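Local coordinates for aminodeoxyfutalosine deaminase (Deinococcus radiodurans, PDB 2IMR), which catalyses the zinc-dependent deamination of aminodeoxyfutalosine to futalosine, a step in menaquinone biosynthesis, and deaminates adenosine and several related nucleosides less efficiently, at residues A[43-48]-A[382-387]. Numbering follows the deposited sequence.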
ATOM      1  N   CYS A  43     -11.445 -21.969 -11.283  1.00 23.09           N
ATOM      2  CA  CYS A  43     -10.304 -21.060 -11.309  1.00 23.37           C
ATOM      3  C   CYS A  43      -9.117 -21.680 -10.586  1.00 25.52           C
ATOM      4  O   CYS A  43      -9.233 -22.755  -9.990  1.00 24.69           O
ATOM      5  CB  CYS A  43     -10.679 -19.725 -10.657  1.00 22.05           C
ATOM      6  SG  CYS A  43     -11.300 -19.816  -8.950  1.00 24.14           S
ATOM      7  N   ASP A  44      -7.972 -21.008 -10.638  1.00 26.13           N
ATOM      8  CA  ASP A  44      -6.783 -21.522  -9.975  1.00 27.17           C
ATOM      9  C   ASP A  44      -6.791 -21.123  -8.515  1.00 27.10           C
ATOM     10  O   ASP A  44      -6.369 -21.891  -7.650  1.00 28.11           O
ATOM     11  CB  ASP A  44      -5.520 -21.005 -10.663  1.00 29.17           C
ATOM     12  CG  ASP A  44      -5.423 -21.458 -12.105  1.00 31.34           C
ATOM     13  OD1 ASP A  44      -5.733 -22.637 -12.376  1.00 35.08           O
ATOM     14  OD2 ASP A  44      -5.033 -20.645 -12.967  1.00 34.61           O
ATOM     15  N   VAL A  45      -7.270 -19.917  -8.240  1.00 26.48           N
ATOM     16  CA  VAL A  45      -7.346 -19.423  -6.876  1.00 26.00           C
ATOM     17  C   VAL A  45      -8.658 -18.693  -6.644  1.00 26.79           C
ATOM     18  O   VAL A  45      -9.006 -17.758  -7.371  1.00 24.67           O
ATOM     19  CB  VAL A  45      -6.187 -18.453  -6.548  1.00 26.02           C
ATOM     20  CG1 VAL A  45      -6.382 -17.868  -5.159  1.00 25.79           C
ATOM     21  CG2 VAL A  45      -4.861 -19.184  -6.629  1.00 26.65           C
ATOM     22  N   LEU A  46      -9.379 -19.129  -5.620  1.00 25.04           N
ATOM     23  CA  LEU A  46     -10.652 -18.534  -5.261  1.00 26.37           C
ATOM     24  C   LEU A  46     -10.598 -17.893  -3.882  1.00 26.95           C
ATOM     25  O   LEU A  46     -10.074 -18.482  -2.939  1.00 27.96           O
ATOM     26  CB  LEU A  46     -11.746 -19.604  -5.257  1.00 26.20           C
ATOM     27  CG  LEU A  46     -13.001 -19.251  -4.453  1.00 27.68           C
ATOM     28  CD1 LEU A  46     -13.827 -18.231  -5.212  1.00 28.61           C
ATOM     29  CD2 LEU A  46     -13.820 -20.510  -4.196  1.00 28.55           C
ATOM     30  N   TYR A  47     -11.131 -16.683  -3.766  1.00 27.95           N
ATOM     31  CA  TYR A  47     -11.189 -16.019  -2.473  1.00 29.04           C
ATOM     32  C   TYR A  47     -12.609 -15.500  -2.284  1.00 30.61           C
ATOM     33  O   TYR A  47     -13.081 -14.663  -3.052  1.00 29.04           O
ATOM     34  CB  TYR A  47     -10.198 -14.857  -2.373  1.00 30.34           C
ATOM     35  CG  TYR A  47     -10.202 -14.253  -0.986  1.00 31.26           C
ATOM     36  CD1 TYR A  47      -9.794 -15.005   0.117  1.00 31.93           C
ATOM     37  CD2 TYR A  47     -10.695 -12.969  -0.761  1.00 30.27           C
ATOM     38  CE1 TYR A  47      -9.885 -14.496   1.413  1.00 31.43           C
ATOM     39  CE2 TYR A  47     -10.790 -12.451   0.532  1.00 30.99           C
ATOM     40  CZ  TYR A  47     -10.385 -13.224   1.613  1.00 31.97           C
ATOM     41  OH  TYR A  47     -10.493 -12.732   2.894  1.00 31.47           O
ATOM     42  N   THR A  48     -13.284 -16.008  -1.255  1.00 32.20           N
ATOM     43  CA  THR A  48     -14.664 -15.630  -0.965  1.00 33.93           C
ATOM     44  C   THR A  48     -14.788 -14.401  -0.073  1.00 35.21           C
ATOM     45  O   THR A  48     -13.840 -14.021   0.617  1.00 37.99           O
ATOM     46  CB  THR A  48     -15.409 -16.798  -0.299  1.00 33.92           C
ATOM     47  OG1 THR A  48     -14.747 -17.153   0.920  1.00 35.11           O
ATOM     48  CG2 THR A  48     -15.418 -18.007  -1.216  1.00 33.92           C
ATOM     49  N   VAL A 382      -1.945 -16.965  -0.697  1.00 24.59           N
ATOM     50  CA  VAL A 382      -1.488 -15.892   0.176  1.00 25.31           C
ATOM     51  C   VAL A 382      -1.503 -14.556  -0.568  1.00 22.71           C
ATOM     52  O   VAL A 382      -1.840 -13.519   0.005  1.00 22.19           O
ATOM     53  CB  VAL A 382      -0.054 -16.179   0.685  1.00 25.98           C
ATOM     54  CG1 VAL A 382       0.511 -14.960   1.397  1.00 27.36           C
ATOM     55  CG2 VAL A 382      -0.073 -17.379   1.619  1.00 26.90           C
ATOM     56  N   LEU A 383      -1.141 -14.592  -1.846  1.00 22.45           N
ATOM     57  CA  LEU A 383      -1.099 -13.384  -2.666  1.00 21.53           C
ATOM     58  C   LEU A 383      -2.484 -12.792  -2.868  1.00 21.62           C
ATOM     59  O   LEU A 383      -2.686 -11.589  -2.701  1.00 21.02           O
ATOM     60  CB  LEU A 383      -0.466 -13.695  -4.027  1.00 21.88           C
ATOM     61  CG  LEU A 383       0.934 -14.312  -3.993  1.00 22.71           C
ATOM     62  CD1 LEU A 383       1.393 -14.637  -5.405  1.00 20.34           C
ATOM     63  CD2 LEU A 383       1.904 -13.339  -3.327  1.00 24.63           C
ATOM     64  N   VAL A 384      -3.443 -13.640  -3.224  1.00 20.55           N
ATOM     65  CA  VAL A 384      -4.803 -13.174  -3.449  1.00 20.33           C
ATOM     66  C   VAL A 384      -5.446 -12.662  -2.166  1.00 20.72           C
ATOM     67  O   VAL A 384      -6.074 -11.605  -2.162  1.00 20.36           O
ATOM     68  CB  VAL A 384      -5.659 -14.291  -4.085  1.00 18.45           C
ATOM     69  CG1 VAL A 384      -7.101 -13.840  -4.234  1.00 17.83           C
ATOM     70  CG2 VAL A 384      -5.079 -14.648  -5.443  1.00 19.17           C
ATOM     71  N   ARG A 385      -5.282 -13.397  -1.070  1.00 22.51           N
ATOM     72  CA  ARG A 385      -5.851 -12.957   0.196  1.00 23.92           C
ATOM     73  C   ARG A 385      -5.277 -11.591   0.569  1.00 23.24           C
ATOM     74  O   ARG A 385      -5.991 -10.713   1.049  1.00 23.17           O
ATOM     75  CB  ARG A 385      -5.538 -13.962   1.309  1.00 27.72           C
ATOM     76  CG  ARG A 385      -5.947 -13.460   2.680  1.00 32.26           C
ATOM     77  CD  ARG A 385      -5.254 -14.217   3.798  1.00 37.24           C
ATOM     78  NE  ARG A 385      -5.206 -13.404   5.010  1.00 40.80           N
ATOM     79  CZ  ARG A 385      -6.280 -12.933   5.636  1.00 41.83           C
ATOM     80  NH1 ARG A 385      -7.492 -13.200   5.168  1.00 45.68           N
ATOM     81  NH2 ARG A 385      -6.141 -12.176   6.718  1.00 43.70           N
ATOM     82  N   ALA A 386      -3.981 -11.412   0.345  1.00 22.66           N
ATOM     83  CA  ALA A 386      -3.331 -10.145   0.657  1.00 21.70           C
ATOM     84  C   ALA A 386      -3.919  -9.011  -0.179  1.00 20.51           C
ATOM     85  O   ALA A 386      -4.226  -7.938   0.339  1.00 19.19           O
ATOM     86  CB  ALA A 386      -1.829 -10.250   0.401  1.00 21.45           C
ATOM     87  N   ALA A 387      -4.077  -9.258  -1.475  1.00 19.54           N
ATOM     88  CA  ALA A 387      -4.610  -8.247  -2.380  1.00 19.81           C
ATOM     89  C   ALA A 387      -5.986  -7.760  -1.958  1.00 19.68           C
ATOM     90  O   ALA A 387      -6.286  -6.567  -2.036  1.00 19.40           O
ATOM     91  CB  ALA A 387      -4.669  -8.796  -3.806  1.00 18.79           C
TER
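Val45 and Val384 meet methyl to methyl where strand 45-47 packs on helix 380-395, a compact example of how a small three-stranded sheet packs through apolar side chains against a helix of the amidohydrolase domain. The axes of strand 45-47 and helix segment 382-387 run at 33° to each other and approach to 8.6 Å. Val384 can be followed outward from the helix. Its CB already lies 3.8 Å from CG1 of Val45. There the side chain forks: CG2 presses on Val45 CG1 at 3.5 Å, tighter than a usual van der Waals contact, while CG1, lying anti to the backbone N (chi1 176°), comes 3.8 Å from CB of Tyr47. One branched residue thus touches two residues of the strand, Val45 and Tyr47, whose intervening neighbour Leu46 turns the other way and touches Ile91. Beside these apolar contacts, CA of Arg385 sits over one face of the Tyr47 ring, and the extended arginine chain carries its guanidinium out to the phenol end, where NH1 stands 3.8 Å from Tyr47 OH, the two planes 67° apart. NH2 of Arg385 also makes a long, weak ion pair with Glu348. The strand itself is tied by backbone hydrogen bonds to Gln54 and Ile91, and Tyr47 reaches farther along the helix to Val388 and Lys389. The contact lies away from the zinc site, joining the N-terminal strand region to the C-terminal helix 380-395. Across the two segments it therefore rests on shape and buried hydrocarbon, the approach of Tyr47 OH to Arg385 NH1 being too long to count as a hydrogen bond.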